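Catechol 1,2-dioxygenase (Burkholderia ambifaria, PDB 5VXT) probably catalyses the iron(III)-dependent intradiol ring cleavage of catechol by molecular oxygen to cis,cis-muconate. Local coordinates at residues Asp21-Ala26 with Asp54-Ile59; Val73-Lys78 with Gln223-Arg228; Ala85-Ala90 with Val212-Pro217; Phe241-Thr244 with Lys250-Thr253. All blocks are in the same frame, centred on the assembly; numbering follows the deposited sequence.

Interaction 1: Asp21-Ala26 with Asp54-Ile59; sequences DLLKAA and DLFKAI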
# COMPACT_ATOMS: atom_id res chain seq x y z
N ASP B 21 -1.25 2.19 -24.18
CA ASP B 21 -2.67 1.84 -24.22
C ASP B 21 -3.10 1.20 -22.91
O ASP B 21 -4.22 1.43 -22.44
CB ASP B 21 -2.97 0.89 -25.38
CG ASP B 21 -3.04 1.60 -26.70
OD1 ASP B 21 -2.98 2.85 -26.71
OD2 ASP B 21 -3.16 0.90 -27.74
N LEU B 22 -2.23 0.38 -22.33
CA LEU B 22 -2.55 -0.29 -21.08
C LEU B 22 -2.70 0.72 -19.95
O LEU B 22 -3.63 0.61 -19.15
CB LEU B 22 -1.47 -1.30 -20.74
CG LEU B 22 -1.58 -2.03 -19.40
CD1 LEU B 22 -2.83 -2.89 -19.33
CD2 LEU B 22 -0.32 -2.90 -19.19
N LEU B 23 -1.79 1.69 -19.87
CA LEU B 23 -1.89 2.73 -18.84
C LEU B 23 -3.18 3.53 -18.96
O LEU B 23 -3.80 3.88 -17.95
CB LEU B 23 -0.69 3.67 -18.94
CG LEU B 23 0.62 3.08 -18.43
CD1 LEU B 23 1.77 3.99 -18.81
CD2 LEU B 23 0.51 2.90 -16.91
N LYS B 24 -3.58 3.86 -20.19
CA LYS B 24 -4.80 4.66 -20.35
C LYS B 24 -6.03 3.84 -19.99
O LYS B 24 -6.99 4.36 -19.41
CB LYS B 24 -4.91 5.19 -21.78
CG LYS B 24 -3.77 6.10 -22.20
CD LYS B 24 -3.85 6.37 -23.70
CE LYS B 24 -2.59 7.03 -24.22
NZ LYS B 24 -2.72 7.32 -25.67
N ALA B 25 -6.01 2.54 -20.31
CA ALA B 25 -7.14 1.69 -19.96
C ALA B 25 -7.23 1.51 -18.46
O ALA B 25 -8.33 1.60 -17.88
CB ALA B 25 -7.02 0.33 -20.68
N ALA B 26 -6.10 1.27 -17.79
CA ALA B 26 -6.13 0.90 -16.39
C ALA B 26 -6.51 2.08 -15.52
O ALA B 26 -7.19 1.91 -14.51
CB ALA B 26 -4.78 0.33 -15.95
N ASP B 54 4.45 6.35 -13.87
CA ASP B 54 5.76 6.53 -13.27
C ASP B 54 6.29 5.22 -12.73
O ASP B 54 7.50 4.94 -12.83
CB ASP B 54 5.68 7.58 -12.15
CG ASP B 54 5.54 9.00 -12.68
OD1 ASP B 54 5.60 9.20 -13.91
OD2 ASP B 54 5.38 9.93 -11.85
N LEU B 55 5.41 4.40 -12.14
CA LEU B 55 5.84 3.09 -11.65
C LEU B 55 6.29 2.21 -12.81
O LEU B 55 7.37 1.62 -12.75
CB LEU B 55 4.71 2.41 -10.89
CG LEU B 55 5.01 0.97 -10.43
CD1 LEU B 55 6.26 0.87 -9.50
CD2 LEU B 55 3.76 0.37 -9.78
N PHE B 56 5.48 2.11 -13.87
CA PHE B 56 5.87 1.32 -15.03
C PHE B 56 7.21 1.78 -15.59
O PHE B 56 8.05 0.95 -15.97
CB PHE B 56 4.81 1.39 -16.14
CG PHE B 56 3.58 0.56 -15.88
CD1 PHE B 56 3.30 0.05 -14.63
CD2 PHE B 56 2.67 0.33 -16.91
CE1 PHE B 56 2.15 -0.68 -14.40
CE2 PHE B 56 1.51 -0.41 -16.68
CZ PHE B 56 1.26 -0.91 -15.42
N LYS B 57 7.42 3.09 -15.67
CA LYS B 57 8.67 3.61 -16.24
C LYS B 57 9.85 3.29 -15.34
O LYS B 57 10.94 2.98 -15.83
CB LYS B 57 8.56 5.11 -16.47
CG LYS B 57 9.82 5.77 -17.00
CD LYS B 57 10.14 5.29 -18.41
CE LYS B 57 11.33 6.05 -19.02
NZ LYS B 57 11.52 5.71 -20.46
N ALA B 58 9.65 3.37 -14.02
CA ALA B 58 10.72 3.04 -13.08
C ALA B 58 11.06 1.55 -13.14
O ALA B 58 12.23 1.18 -13.00
CB ALA B 58 10.32 3.46 -11.67
N ILE B 59 10.05 0.69 -13.31
CA ILE B 59 10.31 -0.74 -13.49
C ILE B 59 11.15 -0.97 -14.75
O ILE B 59 12.12 -1.75 -14.74
CB ILE B 59 8.98 -1.52 -13.54
CG1 ILE B 59 8.34 -1.55 -12.15
CG2 ILE B 59 9.18 -2.95 -14.08
CD1 ILE B 59 6.88 -1.96 -12.16

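Interaction 2: Val73-Lys78 with Gln223-Arg228; sequences VNYLNK and QQLLDR. With PTY (phosphatidylethanolamine), chain I.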
# COMPACT_ATOMS: atom_id res chain seq x y z
N VAL B 73 4.53 -5.70 -3.68
CA VAL B 73 3.08 -5.87 -3.56
C VAL B 73 2.72 -6.56 -2.26
O VAL B 73 1.81 -6.13 -1.54
CB VAL B 73 2.54 -6.64 -4.78
CG1 VAL B 73 1.10 -7.08 -4.54
CG2 VAL B 73 2.62 -5.74 -6.00
N ASN B 74 3.43 -7.63 -1.91
CA ASN B 74 3.12 -8.31 -0.66
C ASN B 74 3.55 -7.50 0.55
O ASN B 74 2.95 -7.64 1.63
CB ASN B 74 3.75 -9.70 -0.67
CG ASN B 74 2.95 -10.67 -1.53
OD1 ASN B 74 3.45 -11.22 -2.53
ND2 ASN B 74 1.69 -10.87 -1.16
N TYR B 75 4.55 -6.62 0.40
CA TYR B 75 4.87 -5.68 1.46
C TYR B 75 3.68 -4.77 1.75
O TYR B 75 3.40 -4.46 2.91
CB TYR B 75 6.10 -4.86 1.09
CG TYR B 75 6.38 -3.76 2.11
CD1 TYR B 75 7.06 -4.03 3.30
CD2 TYR B 75 5.93 -2.46 1.89
CE1 TYR B 75 7.30 -3.02 4.23
CE2 TYR B 75 6.16 -1.45 2.81
CZ TYR B 75 6.84 -1.73 3.98
OH TYR B 75 7.07 -0.72 4.89
N LEU B 76 2.97 -4.33 0.71
CA LEU B 76 1.81 -3.47 0.94
C LEU B 76 0.72 -4.19 1.70
O LEU B 76 0.02 -3.58 2.51
CB LEU B 76 1.26 -2.95 -0.39
CG LEU B 76 2.11 -1.96 -1.19
CD1 LEU B 76 1.41 -1.58 -2.48
CD2 LEU B 76 2.40 -0.71 -0.34
N ASN B 77 0.56 -5.49 1.47
CA ASN B 77 -0.41 -6.25 2.25
C ASN B 77 -0.04 -6.23 3.73
O ASN B 77 -0.90 -5.97 4.59
CB ASN B 77 -0.51 -7.69 1.73
CG ASN B 77 -1.45 -7.81 0.55
OD1 ASN B 77 -2.43 -7.06 0.43
ND2 ASN B 77 -1.19 -8.78 -0.32
N LYS B 78 1.23 -6.48 4.04
CA LYS B 78 1.67 -6.43 5.44
C LYS B 78 1.54 -5.02 6.01
O LYS B 78 1.17 -4.85 7.18
CB LYS B 78 3.11 -6.93 5.54
CG LYS B 78 3.69 -6.83 6.95
CD LYS B 78 4.97 -7.65 7.06
CE LYS B 78 5.83 -7.19 8.22
NZ LYS B 78 5.03 -7.01 9.46
N GLN B 223 9.30 -0.43 10.21
CA GLN B 223 10.64 -0.76 10.67
C GLN B 223 11.31 -1.79 9.78
O GLN B 223 12.53 -1.74 9.58
CB GLN B 223 10.60 -1.26 12.11
CG GLN B 223 11.97 -1.32 12.75
CD GLN B 223 12.62 0.04 12.82
OE1 GLN B 223 12.09 0.95 13.46
NE2 GLN B 223 13.75 0.21 12.15
N GLN B 224 10.54 -2.74 9.25
CA GLN B 224 11.10 -3.72 8.33
C GLN B 224 11.75 -3.05 7.13
O GLN B 224 12.89 -3.37 6.76
CB GLN B 224 10.02 -4.71 7.90
CG GLN B 224 10.46 -5.72 6.85
CD GLN B 224 9.36 -6.69 6.48
OE1 GLN B 224 8.88 -7.46 7.31
NE2 GLN B 224 8.94 -6.66 5.21
N LEU B 225 11.04 -2.10 6.50
CA LEU B 225 11.62 -1.39 5.36
C LEU B 225 12.77 -0.49 5.80
O LEU B 225 13.81 -0.44 5.13
CB LEU B 225 10.54 -0.58 4.64
CG LEU B 225 11.00 0.28 3.45
CD1 LEU B 225 11.77 -0.56 2.44
CD2 LEU B 225 9.80 0.95 2.76
N LEU B 226 12.60 0.25 6.90
CA LEU B 226 13.70 1.05 7.44
C LEU B 226 14.93 0.19 7.69
O LEU B 226 16.05 0.57 7.33
CB LEU B 226 13.27 1.76 8.72
CG LEU B 226 12.21 2.85 8.57
CD1 LEU B 226 11.93 3.48 9.92
CD2 LEU B 226 12.68 3.91 7.59
N ASP B 227 14.74 -0.97 8.33
CA ASP B 227 15.86 -1.89 8.52
C ASP B 227 16.55 -2.22 7.20
O ASP B 227 17.78 -2.22 7.11
CB ASP B 227 15.39 -3.18 9.20
CG ASP B 227 15.08 -2.99 10.68
OD1 ASP B 227 14.40 -3.87 11.27
OD2 ASP B 227 15.51 -1.96 11.26
N ARG B 228 15.75 -2.49 6.16
CA ARG B 228 16.33 -2.81 4.86
C ARG B 228 17.08 -1.63 4.27
O ARG B 228 18.09 -1.81 3.58
CB ARG B 228 15.23 -3.28 3.91
CG ARG B 228 15.75 -3.90 2.65
CD ARG B 228 14.68 -4.73 1.96
NE ARG B 228 15.27 -5.53 0.90
CZ ARG B 228 15.66 -6.79 1.06
NH1 ARG B 228 15.53 -7.38 2.24
NH2 ARG B 228 16.19 -7.44 0.03
C1 PTY I . 12.61 -7.56 -0.99
C2 PTY I . 10.19 -9.81 4.64
C3 PTY I . 10.92 -10.64 3.60
O4 PTY I . 13.15 -6.41 -1.62
C5 PTY I . 11.71 -8.37 1.19
C6 PTY I . 12.09 -7.14 0.38
O7 PTY I . 10.96 -6.29 0.22
C8 PTY I . 10.76 -5.39 1.35
O10 PTY I . 11.34 -5.57 2.41
C11 PTY I . 9.82 -4.22 1.18
C12 PTY I . 10.34 -3.30 0.09
C13 PTY I . 9.17 -2.69 -0.66
C14 PTY I . 9.30 -1.19 -0.84
C15 PTY I . 7.97 -0.66 -1.34
C16 PTY I . 7.74 0.79 -0.91
C17 PTY I . 8.34 1.78 -1.89
C18 PTY I . 8.11 3.19 -1.38
C19 PTY I . 8.49 4.23 -2.41
C20 PTY I . 7.72 5.52 -2.16
C21 PTY I . 6.22 5.28 -2.25
C22 PTY I . 5.82 4.97 -3.69
C23 PTY I . 4.34 4.61 -3.79
C24 PTY I . 3.72 5.05 -5.11
C25 PTY I . 4.30 4.30 -6.30
C26 PTY I . 3.83 4.94 -7.60
C27 PTY I . 4.14 6.43 -7.61
C28 PTY I . 5.09 6.80 -8.74
C29 PTY I . 6.40 6.07 -8.61
C30 PTY I . 13.37 -6.35 -3.05
C31 PTY I . 13.83 -5.07 -3.69
O30 PTY I . 13.16 -7.36 -3.71
C32 PTY I . 12.83 -3.97 -3.38
C33 PTY I . 11.43 -4.49 -3.68
C34 PTY I . 10.77 -3.66 -4.77
C35 PTY I . 10.09 -2.44 -4.17
C36 PTY I . 9.28 -1.71 -5.23
C37 PTY I . 8.34 -2.68 -5.93
C38 PTY I . 7.36 -1.92 -6.81
C39 PTY I . 6.03 -2.67 -6.89
C40 PTY I . 5.17 -2.40 -5.67
C41 PTY I . 4.26 -1.21 -5.92
C42 PTY I . 4.88 0.06 -5.35
C43 PTY I . 5.20 -0.12 -3.88
C44 PTY I . 4.75 1.08 -3.06
P1 PTY I . 11.04 -10.91 0.95
O11 PTY I . 10.28 -10.51 2.33
O12 PTY I . 10.01 -11.49 0.00
O13 PTY I . 12.25 -11.73 1.32
O14 PTY I . 11.51 -9.50 0.34
N1 PTY I . 8.95 -10.45 5.01

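Interaction 3: Ala85-Ala90 with Val212-Pro217; sequences AALLAA and VGYGCP. With CAQ (catechol), chain K.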
# COMPACT_ATOMS: atom_id res chain seq x y z
N ALA B 85 0.45 2.40 7.18
CA ALA B 85 0.75 3.21 6.00
C ALA B 85 1.08 4.66 6.37
O ALA B 85 1.99 5.26 5.78
CB ALA B 85 -0.41 3.15 5.00
N ALA B 86 0.37 5.23 7.34
CA ALA B 86 0.67 6.61 7.74
C ALA B 86 1.99 6.70 8.49
O ALA B 86 2.66 7.74 8.46
CB ALA B 86 -0.46 7.18 8.60
N LEU B 87 2.38 5.63 9.18
CA LEU B 87 3.69 5.61 9.83
C LEU B 87 4.81 5.60 8.80
O LEU B 87 5.84 6.28 8.97
CB LEU B 87 3.79 4.40 10.76
CG LEU B 87 4.98 4.30 11.71
CD1 LEU B 87 5.06 5.54 12.55
CD2 LEU B 87 4.81 3.08 12.59
N LEU B 88 4.64 4.84 7.72
CA LEU B 88 5.63 4.86 6.65
C LEU B 88 5.63 6.21 5.92
O LEU B 88 6.69 6.68 5.48
CB LEU B 88 5.38 3.72 5.66
CG LEU B 88 6.42 3.58 4.56
CD1 LEU B 88 7.74 3.13 5.17
CD2 LEU B 88 5.93 2.57 3.52
N ALA B 89 4.45 6.82 5.75
CA ALA B 89 4.41 8.13 5.11
C ALA B 89 5.26 9.13 5.87
O ALA B 89 5.94 9.97 5.27
CB ALA B 89 2.96 8.60 4.99
N ALA B 90 5.24 9.05 7.20
CA ALA B 90 6.13 9.89 8.00
C ALA B 90 7.58 9.46 7.84
O ALA B 90 8.47 10.29 7.61
CB ALA B 90 5.72 9.84 9.47
N VAL B 212 9.16 10.49 26.55
CA VAL B 212 10.40 9.99 25.97
C VAL B 212 10.11 9.65 24.51
O VAL B 212 8.96 9.48 24.10
CB VAL B 212 10.95 8.77 26.72
CG1 VAL B 212 10.18 7.52 26.35
CG2 VAL B 212 12.44 8.59 26.45
N GLY B 213 11.18 9.56 23.72
CA GLY B 213 11.02 9.45 22.27
C GLY B 213 10.30 8.19 21.84
O GLY B 213 10.26 7.18 22.54
N TYR B 214 9.72 8.27 20.64
CA TYR B 214 8.93 7.21 20.03
C TYR B 214 9.83 6.28 19.21
O TYR B 214 10.89 6.68 18.72
CB TYR B 214 7.84 7.81 19.14
CG TYR B 214 7.04 6.83 18.29
CD1 TYR B 214 5.84 6.29 18.76
CD2 TYR B 214 7.48 6.46 17.03
CE1 TYR B 214 5.12 5.40 17.98
CE2 TYR B 214 6.76 5.56 16.25
CZ TYR B 214 5.58 5.03 16.73
OH TYR B 214 4.87 4.14 15.96
N GLY B 215 9.41 5.03 19.09
CA GLY B 215 10.08 4.08 18.23
C GLY B 215 9.07 3.25 17.47
O GLY B 215 8.06 2.83 18.05
N CYS B 216 9.30 3.03 16.18
CA CYS B 216 8.37 2.23 15.39
C CYS B 216 8.21 0.84 16.00
O CYS B 216 9.15 0.30 16.60
CB CYS B 216 8.87 2.09 13.95
SG CYS B 216 8.75 3.58 12.97
N PRO B 217 7.03 0.23 15.86
CA PRO B 217 6.86 -1.18 16.21
C PRO B 217 7.94 -2.03 15.56
O PRO B 217 8.11 -2.00 14.33
CB PRO B 217 5.47 -1.52 15.65
CG PRO B 217 4.75 -0.21 15.61
CD PRO B 217 5.79 0.84 15.34
C1 CAQ K . 5.19 8.55 14.08
C2 CAQ K . 4.79 8.60 15.42
C3 CAQ K . 4.71 9.83 16.05
O3 CAQ K . 4.32 9.94 17.35
C4 CAQ K . 5.04 11.05 15.30
O4 CAQ K . 4.97 12.26 15.92
C5 CAQ K . 5.43 10.95 13.97
C6 CAQ K . 5.50 9.70 13.37

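Interaction 4: Phe241-Thr244 with Lys250-Thr253; sequences FFVT and KLTT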
# COMPACT_ATOMS: atom_id res chain seq x y z
N PHE B 241 0.85 19.63 19.13
CA PHE B 241 -0.25 20.57 19.35
C PHE B 241 -1.08 20.81 18.09
O PHE B 241 -0.55 20.90 16.98
CB PHE B 241 0.26 21.93 19.86
CG PHE B 241 1.07 21.84 21.12
CD1 PHE B 241 0.45 21.97 22.36
CD2 PHE B 241 2.44 21.64 21.07
CE1 PHE B 241 1.19 21.90 23.54
CE2 PHE B 241 3.18 21.56 22.24
CZ PHE B 241 2.55 21.69 23.47
N PHE B 242 -2.39 20.92 18.31
CA PHE B 242 -3.31 21.63 17.44
C PHE B 242 -3.69 22.93 18.12
O PHE B 242 -3.95 22.93 19.33
CB PHE B 242 -4.62 20.86 17.22
CG PHE B 242 -4.52 19.75 16.23
CD1 PHE B 242 -3.63 19.83 15.17
CD2 PHE B 242 -5.33 18.64 16.35
CE1 PHE B 242 -3.55 18.80 14.24
CE2 PHE B 242 -5.25 17.60 15.42
CZ PHE B 242 -4.36 17.69 14.37
N VAL B 243 -3.78 24.03 17.37
CA VAL B 243 -4.41 25.25 17.88
C VAL B 243 -5.48 25.71 16.90
O VAL B 243 -5.19 25.99 15.73
CB VAL B 243 -3.40 26.38 18.12
CG1 VAL B 243 -4.09 27.58 18.79
CG2 VAL B 243 -2.26 25.90 19.01
N THR B 244 -6.72 25.79 17.38
CA THR B 244 -7.87 26.12 16.55
C THR B 244 -8.59 27.32 17.14
O THR B 244 -8.77 27.39 18.36
CB THR B 244 -8.83 24.94 16.46
OG1 THR B 244 -8.11 23.79 16.02
CG2 THR B 244 -9.97 25.24 15.50
N LYS B 250 -5.81 26.86 11.20
CA LYS B 250 -5.55 25.83 12.20
C LYS B 250 -4.06 25.49 12.21
O LYS B 250 -3.49 25.12 11.18
CB LYS B 250 -6.38 24.57 11.94
CG LYS B 250 -6.12 23.46 12.95
CD LYS B 250 -7.13 22.33 12.86
CE LYS B 250 -6.65 21.12 13.68
NZ LYS B 250 -7.59 19.95 13.64
N LEU B 251 -3.43 25.62 13.37
CA LEU B 251 -2.00 25.37 13.51
C LEU B 251 -1.76 23.93 13.93
O LEU B 251 -2.32 23.47 14.94
CB LEU B 251 -1.37 26.34 14.52
CG LEU B 251 0.12 26.07 14.83
CD1 LEU B 251 1.02 26.22 13.59
CD2 LEU B 251 0.57 27.02 15.96
N THR B 252 -0.95 23.22 13.16
CA THR B 252 -0.46 21.91 13.53
C THR B 252 1.04 22.05 13.75
O THR B 252 1.75 22.51 12.86
CB THR B 252 -0.71 20.87 12.44
OG1 THR B 252 -2.12 20.80 12.15
CG2 THR B 252 -0.18 19.50 12.89
N THR B 253 1.51 21.68 14.94
CA THR B 253 2.92 21.89 15.24
C THR B 253 3.32 20.95 16.37
O THR B 253 2.54 20.10 16.80
CB THR B 253 3.19 23.35 15.58
OG1 THR B 253 4.61 23.56 15.63
CG2 THR B 253 2.58 23.70 16.93
O HOH W 1 -9.74 21.83 14.80

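Interaction 1: Asp21-Ala26 with Asp54-Ile59
F56 presses the CD2–CE2 side of its ring against the CD2 methyl of L23. The methyl straddles the CD2–CE2 bond of the ring, with L23 CD2 3.4 Å from F56 CD2 and nearly as close to F56 CE2, a snug fit. L23 CG follows behind, 3.8 Å from F56 CD2. The L23 and F56 side chains run past one another head to tail. L22 adds a lighter touch at the far end of the same bond, crossing the ring at about a right angle with its CD2 4.0 Å from F56 CE2. These two neighbours on helix 17-27 take different first torsions: L22 holds CG opposite the backbone N (chi1 175°), whereas L23 turns CG beside the N (chi1 -74°), and both branches thereby converge on one phenyl ring. Everything that touches is buried and purely apolar, with the backbones well apart: the CA atoms of L23 and F56 are 8.8 Å from each other. F14 from the N-terminal loop packs on both L23 and F56, while L52 and H49, one and two turns before F56 on helix 42-62, touch L23. The second subunit also packs here: its Y97 stacks on the F56 ring and hydrogen-bonds F56 O, and its G93 meets L22 and F56, placing the pairing of helices 17-27 and 42-62 in the helical dimer interface, beside the phospholipid that touches D54 and L55.

Interaction 2: Val73-Lys78 with Gln223-Arg228
Y75 and L225 form the tight part of this contact. The phenol end of Y75 runs across L225 at about a right angle, with Y75 OH 3.5 Å from L225 CB and Y75 CZ 3.9 Å from the same carbon. That hydroxyl is fixed by a hydrogen bond to A221 O, just ahead of 223-228, which holds the ring's outer end against the helix. Q224, extended beyond CG, brings its amide to the ring edge: Q224 NE2 lies near the ring plane, 3.8 Å from Y75 CD1, with the amide and ring planes 56° apart. The axes of 73-78 and 223-228 stay 12.0 Å apart at closest, with 137° between their N-to-C directions, and phospholipid fills in beside the side chains. This is the lipid site known from catechol 1,2-dioxygenases, here bounded by a helix of the N-terminal region and one from the catalytic part of the chain. An acyl carbon, C11, sits 3.5 Å from Y75 CD1, and the glycerol carbon C6 lies 3.5 Å above the centre of the R228 guanidinium plane; R228 NE is hydrogen-bonded to T44 OG1 of the second subunit. The partly exposed side is polar and held by a single touch, K78 CE against Q224 OE1 at 3.2 Å; the ammonium bends away at chi4 (47°) to bond with D82 and Q219 O. Further out, Q223 NE2 donates to D227 OD2 from above the carboxylate plane.

Interaction 3: Ala85-Ala90 with Val212-Pro217
L87 carries CG opposite its backbone N (chi1 -170°), and Y214 does the same (chi1 173°), which stretches both side chains out from their backbones until they meet from opposite directions. The two methyls of L87 then divide the work. CD2 settles into the loop, 3.5 Å from Y214 OH, and abuts the P217 ring at its CD, L87 CD2 to P217 CD being 3.7 Å; the sulfur of C216 closes in beside them, L87 CD2 lying 4.0 Å from C216 SG. CD1 faces the substrate instead, L87 CD1 being 3.4 Å from C1 of catechol, and it also brushes the ring of Y214, 4.1 Å from Y214 CE2. Catechol covers one face of that ring, with its C2 3.6 Å above the plane and over the centre. A90, a turn beyond L87, adds its CB 3.9 Å from catechol C6. F267 and T222 back L87 and C216, and R235 hydrogen-bonds the substrate. Y214 is not among the iron ligands here, which are Y178, H238 and H240; its side chain is about 5 Å from the metal. That placing is consistent with the axial tyrosine of intradiol dioxygenases, which leaves iron(III) when catechol binds.

Interaction 4: Phe241-Thr244 with Lys250-Thr253
F242 and K250 pair off across an antiparallel beta hairpin, strands 238-244 and 251-256, at one margin of a sheet in the beta-sandwich catalytic core. K250, extended all the way from a chi1 of 179°, swings its end over the phenyl face: K250 NZ is 3.8 Å from the F242 ring centroid, only 12° off the normal, a cation-pi contact. K250 CE lies 3.6 Å from that centroid and makes a CH-pi contact with the same face. T252 takes the rim instead, pointing the same way as F242, and its hydroxyl lies near the ring plane with T252 OG1 3.2 Å from F242 CE1. On the opposite face of the sheet V243 and L251 meet through their beta carbons, V243 CB to L251 CB 4.1 Å, and F241 lies beside T253 CG2.

Two hydrogen-bonded pairs, F241 with T253 and V243 with L251, hold this alternation through four backbone bonds, N to O in both directions within each pair; F241 N to T253 O is 2.9 Å. Further out, Y124 meets F242 edge-to-face and W170 also touches its ring, while F302 of strand 295-303 in the other sheet packs on V243, L251 and T253. D312 and Q314 hydrogen-bond the backbone N and O of K250. Strand 238-244 starts with the iron ligands H238 and H240. Beyond the ring, one water accepts from K250 NZ at 3.1 Å and donates to T244 OG1 at 2.8 Å.

Interactions 1 to 3 involve the N-terminal helices and all reach the second subunit, and interaction 3 also borders the catechol pocket; interaction 4 touches only its own chain. Interactions 2 and 3 are neighbours, centres about 13 Å apart: L88 packs on Y75 and L225, and Q223 on C216 and P217, so one cluster links lipid site and catechol pocket. Interaction 1 is wholly buried and aliphatic-aromatic; the others are partly buried. Interactions 2 and 3 rely on side chains with a bound ligand between or beside them, whereas interaction 4, about 20 Å from interaction 3 between centres, gains its firmness from strand hydrogen bonds.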